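Local coordinates for FEZ-1 protein (Fluoribacter gormanii, PDB 5WCK) that is a monomeric subclass B3 metallo-beta-lactamase with two bound zinc ions and so probably hydrolyses the beta-lactam ring of antibiotics, at residues P9-A14 and N234-P239; D23-Y28 and G213-M218; M92-D97 and L141-T146; G137-T142 and W156-K161; Q168-G173 and M206-F211. The protein carries 2 engineered substitutions. All blocks are in the same frame, centred on the assembly; numbering follows the deposited sequence. Where two conformers were deposited one is given.

How the contacts relate
From the N terminus, contact 1 closes the longest loop, bringing the edge strand 11-14 of the larger sheet to the loop ahead of the C-terminal helix 239-262. Contact 2 closes a slightly smaller loop within it, at the zinc site. Contacts 3, 4 and 5 all fall within that second loop. Contact 3 joins the two sheets across their interface, contact 4 is a hairpin of the smaller sheet that begins on the strand where contact 3 ends, and contact 5 follows in series as a beta-alpha-beta pairing. Strands 139-145, 154-162, 165-172 and 210-213 thus lie side by side from contact 3 to contact 5, whose last strand leads straight into 213-218.

Contact 1. Residues P9-A14 and N234-P239; sequences PPFRIA and NPFVDP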
# COMPACT_ATOMS: atom_id res chain seq x y z
N PRO A 9 -17.24 -0.35 5.41
CA PRO A 9 -17.60 -1.75 5.67
C PRO A 9 -16.57 -2.70 5.08
O PRO A 9 -16.21 -2.56 3.91
CB PRO A 9 -18.94 -1.95 4.96
CG PRO A 9 -19.07 -0.79 4.01
CD PRO A 9 -18.22 0.33 4.56
N PRO A 10 -16.07 -3.68 5.86
CA PRO A 10 -15.10 -4.64 5.32
C PRO A 10 -15.80 -5.62 4.37
O PRO A 10 -17.02 -5.87 4.50
CB PRO A 10 -14.55 -5.30 6.58
CG PRO A 10 -15.73 -5.28 7.55
CD PRO A 10 -16.41 -3.95 7.27
N PHE A 11 -15.06 -6.20 3.43
CA PHE A 11 -15.64 -7.08 2.44
C PHE A 11 -14.55 -7.94 1.80
O PHE A 11 -13.37 -7.59 1.90
CB PHE A 11 -16.43 -6.31 1.37
CG PHE A 11 -15.61 -5.37 0.54
CD1 PHE A 11 -15.32 -4.10 1.00
CD2 PHE A 11 -15.11 -5.77 -0.69
CE1 PHE A 11 -14.56 -3.24 0.23
CE2 PHE A 11 -14.34 -4.91 -1.46
CZ PHE A 11 -14.07 -3.66 -0.98
N ARG A 12 -14.97 -9.04 1.19
CA ARG A 12 -14.08 -9.86 0.39
C ARG A 12 -13.93 -9.26 -1.01
O ARG A 12 -14.91 -9.05 -1.73
CB ARG A 12 -14.61 -11.30 0.32
CG ARG A 12 -13.62 -12.30 -0.23
CD ARG A 12 -14.00 -13.73 0.11
NE ARG A 12 -15.14 -14.10 -0.71
CZ ARG A 12 -15.06 -14.52 -1.96
NH1 ARG A 12 -13.87 -14.69 -2.51
NH2 ARG A 12 -16.15 -14.77 -2.66
N ILE A 13 -12.67 -9.02 -1.42
CA ILE A 13 -12.38 -8.48 -2.74
C ILE A 13 -12.43 -9.62 -3.77
O ILE A 13 -13.13 -9.56 -4.75
CB ILE A 13 -11.02 -7.76 -2.76
CG1 ILE A 13 -11.00 -6.55 -1.82
CG2 ILE A 13 -10.63 -7.38 -4.19
CD1 ILE A 13 -9.62 -5.99 -1.46
N ALA A 14 -11.66 -10.67 -3.53
CA ALA A 14 -11.54 -11.83 -4.44
C ALA A 14 -10.72 -12.89 -3.71
O ALA A 14 -9.86 -12.55 -2.92
CB ALA A 14 -10.86 -11.43 -5.72
N ASN A 234 -17.43 -9.29 -10.38
CA ASN A 234 -16.41 -8.61 -9.60
C ASN A 234 -16.02 -7.26 -10.18
O ASN A 234 -15.29 -7.22 -11.08
CB ASN A 234 -15.26 -9.56 -9.34
CG ASN A 234 -14.57 -9.10 -8.09
OD1 ASN A 234 -14.66 -7.94 -7.77
ND2 ASN A 234 -13.90 -10.02 -7.43
N PRO A 235 -16.57 -6.16 -9.64
CA PRO A 235 -16.18 -4.84 -10.11
C PRO A 235 -14.74 -4.44 -9.78
O PRO A 235 -14.25 -3.47 -10.37
CB PRO A 235 -17.14 -3.89 -9.40
CG PRO A 235 -17.62 -4.65 -8.20
CD PRO A 235 -17.62 -6.11 -8.61
N PHE A 236 -14.07 -5.22 -8.91
CA PHE A 236 -12.68 -4.94 -8.58
C PHE A 236 -11.76 -5.55 -9.65
O PHE A 236 -10.59 -5.24 -9.67
CB PHE A 236 -12.34 -5.38 -7.16
CG PHE A 236 -13.03 -4.50 -6.14
CD1 PHE A 236 -12.49 -3.28 -5.80
CD2 PHE A 236 -14.28 -4.84 -5.66
CE1 PHE A 236 -13.16 -2.42 -4.93
CE2 PHE A 236 -14.94 -3.99 -4.78
CZ PHE A 236 -14.39 -2.78 -4.44
N VAL A 237 -12.30 -6.38 -10.54
CA VAL A 237 -11.57 -6.78 -11.77
C VAL A 237 -11.70 -5.62 -12.74
O VAL A 237 -12.78 -5.37 -13.31
CB VAL A 237 -12.09 -8.11 -12.36
CG1 VAL A 237 -11.41 -8.45 -13.69
CG2 VAL A 237 -11.95 -9.24 -11.38
N ASP A 238 -10.60 -4.87 -12.90
CA ASP A 238 -10.64 -3.62 -13.64
C ASP A 238 -9.29 -3.39 -14.32
O ASP A 238 -8.59 -2.43 -14.03
CB ASP A 238 -10.97 -2.44 -12.72
CG ASP A 238 -11.14 -1.10 -13.42
OD1 ASP A 238 -11.39 -1.07 -14.66
OD2 ASP A 238 -11.03 -0.06 -12.72
N PRO A 239 -8.91 -4.25 -15.28
CA PRO A 239 -7.64 -4.07 -15.99
C PRO A 239 -7.53 -2.77 -16.78
O PRO A 239 -6.43 -2.20 -16.89
CB PRO A 239 -7.56 -5.30 -16.90
CG PRO A 239 -9.00 -5.74 -17.05
CD PRO A 239 -9.62 -5.46 -15.71
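Edge strand 11-14 of the metallo-beta-lactamase sandwich meets an Asx turn in the loop that precedes helix 239-262. The tight side is aromatic. Phe-11 and Phe-236 reach toward each other tip to tip, with CE2 of Phe-11 3.5 Å from CE2 of Phe-236. Their planes are only 30° apart, yet the rings are slid so far that they hardly overlap. Phe-11 carries CG in the crowded place between backbone N and carbonyl carbon (chi1 63°), and helix 221-229 packs Leu-221, Tyr-225 and Leu-228 around it. Ile-13 crosses Phe-236 at about a right angle, CG2 of Ile-13 lying 4.0 Å from CB of Phe-236. Ile-13 and Ala-14, both buried, form a classic beta bulge against strand 17-19.
The looser side holds exposed Arg-12, which bonds through NH1 to Gly-15 O, and partly exposed Asn-234. The latter supplies the polar grip of the contact, sending ND2 to Ile-13 O, 2.8 Å away in the carbonyl plane. The same ND2 also bonds to Asp-162 OD2. At the other end of the amide, OD1 of Asn-234 accepts from Phe-236 N at 3.0 Å, the donor standing above the carbonyl plane.

Contact 2. Residues D23-Y28 and G213-M218; sequences DDLASY and GSHAGM. With ZN (zinc ion), chain C.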
# COMPACT_ATOMS: atom_id res chain seq x y z
N ASP A 23 -12.46 4.71 4.44
CA ASP A 23 -12.95 5.27 3.20
C ASP A 23 -11.84 6.01 2.42
O ASP A 23 -12.14 6.61 1.35
CB ASP A 23 -14.14 6.19 3.46
CG ASP A 23 -13.80 7.53 4.07
OD1 ASP A 23 -12.69 7.68 4.62
OD2 ASP A 23 -14.68 8.45 3.97
N ASP A 24 -10.61 5.99 2.94
CA ASP A 24 -9.46 6.66 2.32
C ASP A 24 -8.23 5.74 2.42
O ASP A 24 -7.84 5.10 1.43
CB ASP A 24 -9.22 8.04 2.94
CG ASP A 24 -7.89 8.67 2.56
OD1 ASP A 24 -7.36 8.31 1.47
OD2 ASP A 24 -7.37 9.49 3.36
N LEU A 25 -7.65 5.67 3.62
CA LEU A 25 -6.47 4.84 3.84
C LEU A 25 -6.89 3.37 3.71
O LEU A 25 -7.84 2.93 4.40
CB LEU A 25 -5.89 5.15 5.22
CG LEU A 25 -5.60 6.63 5.47
CD1 LEU A 25 -5.06 6.86 6.88
CD2 LEU A 25 -4.67 7.18 4.41
N ALA A 26 -6.27 2.66 2.76
CA ALA A 26 -6.67 1.29 2.37
C ALA A 26 -5.81 0.26 3.08
O ALA A 26 -4.59 0.37 3.06
CB ALA A 26 -6.53 1.11 0.88
N SER A 27 -6.46 -0.75 3.68
CA SER A 27 -5.78 -1.85 4.35
C SER A 27 -6.40 -3.16 3.87
O SER A 27 -7.60 -3.21 3.52
CB SER A 27 -5.89 -1.76 5.85
OG SER A 27 -5.23 -0.61 6.32
N TYR A 28 -5.58 -4.22 3.85
CA TYR A 28 -5.95 -5.47 3.24
C TYR A 28 -5.61 -6.61 4.19
O TYR A 28 -4.60 -6.58 4.89
CB TYR A 28 -5.21 -5.65 1.90
CG TYR A 28 -5.48 -4.52 0.94
CD1 TYR A 28 -6.60 -4.55 0.12
CD2 TYR A 28 -4.70 -3.38 0.93
CE1 TYR A 28 -6.90 -3.48 -0.71
CE2 TYR A 28 -4.97 -2.31 0.09
CZ TYR A 28 -6.08 -2.36 -0.75
OH TYR A 28 -6.42 -1.35 -1.61
N GLY A 213 -4.86 -0.20 -4.38
CA GLY A 213 -3.89 0.82 -4.05
C GLY A 213 -3.90 1.17 -2.58
O GLY A 213 -4.70 0.69 -1.79
N SER A 214 -2.91 1.96 -2.21
CA SER A 214 -2.74 2.41 -0.80
C SER A 214 -3.84 3.39 -0.37
O SER A 214 -4.08 3.54 0.83
CB SER A 214 -1.38 2.95 -0.61
OG SER A 214 -1.11 4.00 -1.53
N HIS A 215 -4.50 4.05 -1.33
CA HIS A 215 -5.61 4.94 -1.07
C HIS A 215 -6.82 4.51 -1.91
O HIS A 215 -6.70 4.21 -3.11
CB HIS A 215 -5.28 6.41 -1.38
CG HIS A 215 -4.28 7.03 -0.46
ND1 HIS A 215 -4.69 7.79 0.62
CD2 HIS A 215 -2.94 6.98 -0.41
CE1 HIS A 215 -3.62 8.22 1.26
NE2 HIS A 215 -2.53 7.75 0.66
N ALA A 216 -7.98 4.54 -1.27
CA ALA A 216 -9.28 4.19 -1.86
C ALA A 216 -9.54 4.95 -3.16
O ALA A 216 -10.04 4.37 -4.15
CB ALA A 216 -10.37 4.48 -0.86
N GLY A 217 -9.18 6.24 -3.19
CA GLY A 217 -9.45 7.09 -4.33
C GLY A 217 -8.65 6.70 -5.58
O GLY A 217 -9.06 7.03 -6.70
N MET A 218 -7.55 5.97 -5.42
CA MET A 218 -6.75 5.56 -6.58
C MET A 218 -7.56 4.64 -7.48
O MET A 218 -7.39 4.68 -8.72
CB MET A 218 -5.48 4.80 -6.14
CG MET A 218 -4.55 5.66 -5.38
SD MET A 218 -3.23 4.64 -4.68
CE MET A 218 -2.01 5.88 -4.26
ZN ZN C . -0.63 8.04 1.36
O HOH W 1 -8.56 8.10 -1.01
O HOH W 2 1.16 8.94 1.60
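A His-carboxylate hydrogen bond joins zinc ligand His-215 to its second-shell partner Asp-24 at the edge of the metallo-beta-lactamase groove, where loop 23-28 runs beside 213-218 through a single beta bridge between Leu-25 and His-215. His-215 places CG anti to its carbonyl carbon (chi1 -68°), and the ring turns NE2 to the zinc at 2.0 Å, beside a water and the side chains of Asp-75 and His-76. The opposite nitrogen, ND1, gives a nearly straight hydrogen bond, 2.8 Å long, to OD1 of Asp-24. That oxygen lies in the imidazole plane, but the carboxylate is turned 31° from the ring and is met from above its own plane. Asp-24 has CG anti to the backbone N (chi1 168°), which lays it alongside the histidine; OD2 is held by Tyr-2 OH, and OD1 also takes a water bound to Gly-217 N. These bonds fix the ring's rotation and probably make NE2 a somewhat stronger zinc ligand. Leu-25, pointing the same way as His-215, sets CD2 3.5 Å from CE1 of that ring.
The backbones are clamped as well: Ala-216 N donates to Asp-24 O at 2.8 Å, and Ala-26 N to Ser-214 O at 3.0 Å. At the far end Tyr-28, CG anti to its carbonyl carbon, brings OH to a lone pair of Gly-213 O at 2.7 Å.

Contact 3. Residues M92-D97 and L141-T146; sequences MVMDED and LTAHLT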
# COMPACT_ATOMS: atom_id res chain seq x y z
N MET A 92 7.45 -6.67 8.16
CA MET A 92 8.38 -6.87 7.07
C MET A 92 8.28 -5.64 6.16
O MET A 92 7.18 -5.23 5.76
CB MET A 92 8.08 -8.15 6.29
CG MET A 92 7.88 -9.36 7.18
SD MET A 92 7.75 -10.87 6.19
CE MET A 92 7.52 -12.04 7.53
N VAL A 93 9.44 -5.08 5.81
CA VAL A 93 9.55 -3.77 5.13
C VAL A 93 10.69 -3.83 4.10
O VAL A 93 11.77 -4.35 4.35
CB VAL A 93 9.75 -2.61 6.12
CG1 VAL A 93 9.92 -1.29 5.39
CG2 VAL A 93 8.63 -2.50 7.13
N MET A 94 10.43 -3.28 2.91
CA MET A 94 11.41 -3.11 1.84
C MET A 94 12.63 -2.33 2.38
O MET A 94 12.47 -1.27 2.98
CB MET A 94 10.77 -2.33 0.69
CG MET A 94 11.60 -2.26 -0.59
SD MET A 94 11.96 -3.83 -1.43
CE MET A 94 10.32 -4.20 -2.06
N ASP A 95 13.81 -2.87 2.10
CA ASP A 95 15.13 -2.39 2.51
C ASP A 95 15.20 -0.86 2.51
O ASP A 95 15.53 -0.24 3.53
CB ASP A 95 16.20 -3.04 1.64
CG ASP A 95 17.64 -2.79 2.08
OD1 ASP A 95 17.85 -2.41 3.26
OD2 ASP A 95 18.54 -3.02 1.24
N GLU A 96 14.88 -0.26 1.36
CA GLU A 96 15.09 1.18 1.17
C GLU A 96 14.21 2.04 2.07
O GLU A 96 14.53 3.24 2.27
CB GLU A 96 14.85 1.55 -0.29
CG GLU A 96 15.92 1.04 -1.26
CD GLU A 96 15.88 -0.41 -1.73
OE1 GLU A 96 15.00 -1.21 -1.25
OE2 GLU A 96 16.74 -0.79 -2.57
N ASP A 97 13.11 1.48 2.63
CA ASP A 97 12.25 2.22 3.55
C ASP A 97 12.48 1.90 5.05
O ASP A 97 11.83 2.48 5.89
CB ASP A 97 10.78 2.02 3.21
CG ASP A 97 10.20 3.05 2.26
OD1 ASP A 97 10.94 4.00 1.86
OD2 ASP A 97 9.02 2.88 1.90
N LEU A 141 2.62 -13.64 -1.82
CA LEU A 141 2.62 -12.22 -2.20
C LEU A 141 4.03 -11.91 -2.72
O LEU A 141 5.01 -12.47 -2.21
CB LEU A 141 2.31 -11.32 -1.00
CG LEU A 141 0.83 -11.08 -0.71
CD1 LEU A 141 0.09 -12.37 -0.53
CD2 LEU A 141 0.66 -10.22 0.55
N THR A 142 4.13 -11.01 -3.69
CA THR A 142 5.42 -10.58 -4.20
C THR A 142 5.58 -9.07 -4.00
O THR A 142 4.66 -8.28 -4.34
CB THR A 142 5.62 -10.94 -5.68
OG1 THR A 142 5.55 -12.36 -5.88
CG2 THR A 142 6.97 -10.46 -6.16
N ALA A 143 6.73 -8.69 -3.44
CA ALA A 143 7.09 -7.29 -3.20
C ALA A 143 7.82 -6.74 -4.43
O ALA A 143 8.89 -7.24 -4.79
CB ALA A 143 7.96 -7.19 -1.99
N HIS A 144 7.24 -5.74 -5.08
CA HIS A 144 7.88 -5.07 -6.19
C HIS A 144 8.32 -3.68 -5.75
O HIS A 144 7.50 -2.89 -5.31
CB HIS A 144 6.98 -4.96 -7.42
CG HIS A 144 6.47 -6.27 -7.90
ND1 HIS A 144 7.09 -6.98 -8.91
CD2 HIS A 144 5.42 -7.01 -7.49
CE1 HIS A 144 6.38 -8.09 -9.13
NE2 HIS A 144 5.37 -8.12 -8.28
N LEU A 145 9.62 -3.41 -5.88
CA LEU A 145 10.13 -2.08 -5.60
C LEU A 145 9.70 -1.14 -6.73
O LEU A 145 10.13 -1.30 -7.89
CB LEU A 145 11.65 -2.15 -5.44
CG LEU A 145 12.36 -0.84 -5.13
CD1 LEU A 145 11.86 -0.20 -3.87
CD2 LEU A 145 13.86 -1.08 -5.04
N THR A 146 8.86 -0.17 -6.37
CA THR A 146 8.41 0.87 -7.26
C THR A 146 8.71 2.20 -6.60
O THR A 146 7.82 2.84 -6.03
CB THR A 146 6.92 0.70 -7.60
OG1 THR A 146 6.12 0.69 -6.42
CG2 THR A 146 6.71 -0.58 -8.39
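This is an apolar contact between the two sheets of the metallo-beta-lactamase sandwich, made where strand 90-94 of one gives way to helix 95-103 and strand 139-145 of the other nears its end. The two short strand segments run roughly the same way, 31° apart, with axes 9.1 Å from each other, too far for backbone pairing, so side chains span the gap. Met-94 and Leu-145 carry the contact. In Met-94, CG is anti to the backbone N, and bends at chi2 (63°) and chi3 (71°) curl the chain so that its methyl end meets strand 139-145. CE of Met-94 rests 3.8 Å from CB of Ala-143 and 4.0 Å from the backbone N of Leu-145. Leu-145, with CG likewise anti to the backbone N, crosses Met-94 obliquely and puts CD1 3.9 Å from CG of Met-94. Its other branch meets the bent Glu-96 at about a right angle, CD2 of Leu-145 lying 3.8 Å from OE2 of Glu-96. This carboxylate end forms the more open border, where Glu-96 also touches Arg-151.
Met-94 and Ala-143 both touch Thr-154 of strand 154-162, which thus flanks the contact, while the first turn of helix 95-103 brings Glu-96 to Leu-145.

Contact 4. Residues G137-T142 and W156-K161; sequences GGTVLT and WTMKLK
Strands 139-142 and 156-161 run antiparallel in a beta hairpin of the smaller sheet of the metallo-beta-lactamase sandwich, their axes 4.7 Å apart at the closest and their directions 147° apart. Thr-142 and Thr-157 are a hydrogen-bonded pair: Thr-142 N reaches Thr-157 O at 2.9 Å, and Thr-157 N returns to Thr-142 O at 3.0 Å. Both donors lie in the carbonyl planes of their acceptors. Farther along, a single water bridges the strands where they diverge. It donates to Val-140 O at 2.6 Å and accepts from Lys-159 N at 2.8 Å.
The two threonines share one face, where Thr-157 sets OG1 in the crowded place between backbone N and carbonyl carbon, beside CB of Thr-142. From there the same hydroxyl bonds to His-144 NE2. The other face is largely apolar and turns to the larger sheet, whose Ile-30 touches Thr-139 and Met-158. Trp-156 lays the six-membered part of its ring against the neighbouring strand, with CE3 4.0 Å from CB of Leu-141, while its NE1 bonds to Ile-69 O. Leu-141 and Met-158 lie side by side, pointing the same way. Met-158 starts in the crowded position (chi1 62°) and bends at chi3 (-59°), which brings its methyl CE within 3.9 Å of CD1 of Leu-141 and 3.7 Å of CG2 of Thr-139.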
# COMPACT_ATOMS: atom_id res chain seq x y z
N GLY A 137 0.85 -20.11 4.57
CA GLY A 137 -0.25 -21.03 4.36
C GLY A 137 -0.54 -21.30 2.89
O GLY A 137 -1.70 -21.59 2.55
N GLY A 138 0.49 -21.22 2.04
CA GLY A 138 0.35 -21.46 0.61
C GLY A 138 0.04 -20.22 -0.21
O GLY A 138 0.08 -20.27 -1.44
N THR A 139 -0.36 -19.13 0.44
CA THR A 139 -0.56 -17.87 -0.26
C THR A 139 0.80 -17.19 -0.49
O THR A 139 1.63 -17.17 0.41
CB THR A 139 -1.54 -16.98 0.50
OG1 THR A 139 -2.81 -17.62 0.41
CG2 THR A 139 -1.61 -15.59 -0.09
N VAL A 140 1.01 -16.64 -1.70
CA VAL A 140 2.30 -16.05 -2.09
C VAL A 140 2.06 -14.61 -2.55
O VAL A 140 1.39 -14.41 -3.60
CB VAL A 140 2.97 -16.85 -3.21
CG1 VAL A 140 4.29 -16.21 -3.63
CG2 VAL A 140 3.17 -18.32 -2.82
N LEU A 141 2.62 -13.64 -1.82
CA LEU A 141 2.62 -12.22 -2.20
C LEU A 141 4.03 -11.91 -2.72
O LEU A 141 5.01 -12.47 -2.21
CB LEU A 141 2.31 -11.32 -1.00
CG LEU A 141 0.83 -11.08 -0.71
CD1 LEU A 141 0.09 -12.37 -0.53
CD2 LEU A 141 0.66 -10.22 0.55
N THR A 142 4.13 -11.01 -3.69
CA THR A 142 5.42 -10.58 -4.20
C THR A 142 5.58 -9.07 -4.00
O THR A 142 4.66 -8.28 -4.34
CB THR A 142 5.62 -10.94 -5.68
OG1 THR A 142 5.55 -12.36 -5.88
CG2 THR A 142 6.97 -10.46 -6.16
N TRP A 156 2.50 -4.45 -4.12
CA TRP A 156 2.29 -5.84 -3.71
C TRP A 156 1.43 -6.55 -4.75
O TRP A 156 0.42 -6.01 -5.14
CB TRP A 156 1.63 -5.89 -2.32
CG TRP A 156 2.54 -5.54 -1.18
CD1 TRP A 156 2.61 -4.38 -0.45
CD2 TRP A 156 3.55 -6.40 -0.66
NE1 TRP A 156 3.62 -4.46 0.48
CE2 TRP A 156 4.19 -5.70 0.39
CE3 TRP A 156 3.95 -7.70 -0.97
CZ2 TRP A 156 5.24 -6.28 1.10
CZ3 TRP A 156 4.97 -8.27 -0.25
CH2 TRP A 156 5.61 -7.56 0.76
N THR A 157 1.84 -7.75 -5.17
CA THR A 157 1.03 -8.52 -6.11
C THR A 157 0.77 -9.92 -5.57
O THR A 157 1.55 -10.48 -4.79
CB THR A 157 1.67 -8.55 -7.50
OG1 THR A 157 2.90 -9.29 -7.42
CG2 THR A 157 1.90 -7.17 -8.08
N MET A 158 -0.38 -10.46 -5.99
CA MET A 158 -0.70 -11.86 -5.73
C MET A 158 -1.69 -12.34 -6.78
O MET A 158 -2.35 -11.54 -7.40
CB MET A 158 -1.29 -12.08 -4.33
CG MET A 158 -2.58 -11.34 -4.12
SD MET A 158 -3.21 -11.31 -2.42
CE MET A 158 -3.38 -13.06 -2.11
N LYS A 159 -1.74 -13.66 -6.97
CA LYS A 159 -2.71 -14.29 -7.88
C LYS A 159 -3.88 -14.82 -7.06
O LYS A 159 -3.67 -15.45 -6.02
CB LYS A 159 -2.02 -15.38 -8.70
CG LYS A 159 -2.71 -15.72 -10.02
CD LYS A 159 -1.73 -16.45 -10.94
CE LYS A 159 -2.35 -17.02 -12.19
NZ LYS A 159 -1.62 -18.24 -12.64
N LEU A 160 -5.10 -14.50 -7.49
CA LEU A 160 -6.33 -14.83 -6.77
C LEU A 160 -7.21 -15.67 -7.71
O LEU A 160 -7.29 -15.38 -8.90
CB LEU A 160 -7.07 -13.55 -6.35
CG LEU A 160 -6.39 -12.68 -5.30
CD1 LEU A 160 -7.06 -11.33 -5.16
CD2 LEU A 160 -6.36 -13.39 -3.95
N LYS A 161 -7.81 -16.73 -7.18
CA LYS A 161 -8.83 -17.46 -7.92
C LYS A 161 -10.20 -16.94 -7.47
O LYS A 161 -10.46 -16.89 -6.28
CB LYS A 161 -8.69 -18.97 -7.68
CG LYS A 161 -9.44 -19.83 -8.70
CD LYS A 161 -9.49 -21.31 -8.38
CE LYS A 161 -10.30 -22.09 -9.40
NZ LYS A 161 -10.06 -23.54 -9.28
O HOH W 3 -0.14 -15.48 -5.48

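Contact 5. Residues Q168-G173 and M206-F211; sequences QAVIIG and MRCDIF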
# COMPACT_ATOMS: atom_id res chain seq x y z
N GLN A 168 -4.48 -11.55 -11.49
CA GLN A 168 -3.38 -10.89 -10.77
C GLN A 168 -3.93 -9.62 -10.08
O GLN A 168 -4.42 -8.69 -10.73
CB GLN A 168 -2.19 -10.56 -11.69
CG GLN A 168 -1.13 -9.70 -10.99
CD GLN A 168 0.31 -10.01 -11.34
OE1 GLN A 168 0.78 -11.14 -11.18
NE2 GLN A 168 1.06 -8.98 -11.74
N ALA A 169 -3.81 -9.60 -8.75
CA ALA A 169 -4.12 -8.45 -7.92
C ALA A 169 -2.84 -7.63 -7.74
O ALA A 169 -1.77 -8.16 -7.48
CB ALA A 169 -4.69 -8.87 -6.59
N VAL A 170 -3.00 -6.31 -7.86
CA VAL A 170 -1.91 -5.38 -7.75
C VAL A 170 -2.35 -4.27 -6.78
O VAL A 170 -3.28 -3.54 -7.07
CB VAL A 170 -1.54 -4.77 -9.12
CG1 VAL A 170 -0.43 -3.75 -8.96
CG2 VAL A 170 -1.17 -5.81 -10.16
N ILE A 171 -1.65 -4.17 -5.65
CA ILE A 171 -1.85 -3.04 -4.72
C ILE A 171 -0.76 -2.00 -5.00
O ILE A 171 0.39 -2.13 -4.52
CB ILE A 171 -1.86 -3.51 -3.25
CG1 ILE A 171 -2.84 -4.65 -2.99
CG2 ILE A 171 -2.14 -2.34 -2.31
CD1 ILE A 171 -2.65 -5.38 -1.65
N ILE A 172 -1.09 -1.00 -5.82
CA ILE A 172 -0.14 0.04 -6.22
C ILE A 172 0.29 0.81 -4.96
O ILE A 172 -0.56 1.32 -4.21
CB ILE A 172 -0.73 0.95 -7.31
CG1 ILE A 172 -1.01 0.15 -8.58
CG2 ILE A 172 0.20 2.12 -7.58
CD1 ILE A 172 -1.67 0.91 -9.71
N GLY A 173 1.58 0.85 -4.69
CA GLY A 173 2.07 1.48 -3.45
C GLY A 173 1.84 2.97 -3.36
O GLY A 173 1.55 3.45 -2.26
N MET A 206 3.29 -4.38 -16.27
CA MET A 206 2.81 -5.32 -15.24
C MET A 206 1.36 -5.74 -15.55
O MET A 206 0.48 -4.89 -15.71
CB MET A 206 2.81 -4.67 -13.84
CG MET A 206 2.47 -5.61 -12.71
SD MET A 206 2.66 -4.82 -11.07
CE MET A 206 4.43 -4.91 -10.91
N ARG A 207 1.12 -7.05 -15.55
CA ARG A 207 -0.25 -7.58 -15.60
C ARG A 207 -1.02 -7.07 -14.37
O ARG A 207 -0.54 -7.13 -13.25
CB ARG A 207 -0.19 -9.11 -15.57
CG ARG A 207 -1.53 -9.82 -15.68
CD ARG A 207 -1.99 -9.94 -17.12
NE ARG A 207 -1.10 -10.73 -17.96
CZ ARG A 207 -1.10 -12.05 -18.05
NH1 ARG A 207 -0.17 -12.65 -18.77
NH2 ARG A 207 -2.03 -12.78 -17.45
N CYS A 208 -2.20 -6.54 -14.62
CA CYS A 208 -3.01 -5.93 -13.55
C CYS A 208 -4.48 -6.22 -13.84
O CYS A 208 -5.07 -5.57 -14.70
CB CYS A 208 -2.74 -4.44 -13.51
SG CYS A 208 -3.58 -3.64 -12.11
N ASP A 209 -5.03 -7.19 -13.13
CA ASP A 209 -6.45 -7.57 -13.29
C ASP A 209 -7.27 -6.94 -12.16
O ASP A 209 -8.23 -6.21 -12.43
CB ASP A 209 -6.66 -9.09 -13.32
CG ASP A 209 -5.86 -9.80 -14.41
OD1 ASP A 209 -5.96 -9.37 -15.57
OD2 ASP A 209 -5.09 -10.70 -14.08
N ILE A 210 -6.89 -7.18 -10.91
CA ILE A 210 -7.60 -6.63 -9.75
C ILE A 210 -6.79 -5.44 -9.25
O ILE A 210 -5.67 -5.57 -8.77
CB ILE A 210 -7.86 -7.70 -8.68
CG1 ILE A 210 -8.88 -8.72 -9.21
CG2 ILE A 210 -8.35 -7.08 -7.37
CD1 ILE A 210 -9.00 -9.95 -8.38
N PHE A 211 -7.36 -4.27 -9.49
CA PHE A 211 -6.70 -2.98 -9.39
C PHE A 211 -6.93 -2.38 -8.01
O PHE A 211 -8.05 -2.01 -7.69
CB PHE A 211 -7.23 -2.09 -10.51
CG PHE A 211 -6.87 -0.63 -10.44
CD1 PHE A 211 -5.71 -0.17 -9.84
CD2 PHE A 211 -7.74 0.30 -10.96
CE1 PHE A 211 -5.43 1.19 -9.78
CE2 PHE A 211 -7.48 1.66 -10.89
CZ PHE A 211 -6.33 2.10 -10.30
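Gln-168 O is the best-held atom, gripped by two backbone donors: Asp-209 N at 2.9 Å in the carbonyl plane, and Ile-210 N, also at 2.9 Å, from above it. The pair opens the parallel ladder between strands 165-172 and 210-213, neighbours in a beta-alpha-beta unit through helix 192-204. Val-170 N then meets Ile-210 O at 2.9 Å, nearly along the C=O axis.
Gln-168 is bound on two further sides. Its N donates to the anti lone pair of Asp-209 OD2 at 2.8 Å, and its side chain, CG anti to the backbone N and bent at chi2 (143°), brings NE2 to Arg-207 O at 2.9 Å, with that oxygen off the Gln-168 amide plane. Next along, Val-170 faces Met-206 tip to tip, while CG2 of Val-170 packs 3.8 Å from SG of Cys-208. Ile-172 sets CD1 3.8 Å from CE1 of Phe-211 and also touches Tyr-245 and Ile-246 of helix 239-262.
Cys-208 is disulfide-bonded to Cys-242 on that helix. Polar bonds cluster round Gln-168 and the ladder continues through Val-170 N, while sulfur and hydrocarbon pack on the face with Val-170 and Phe-211, and a covalent link ties the loop before strand 210-213 to the C-terminal helix.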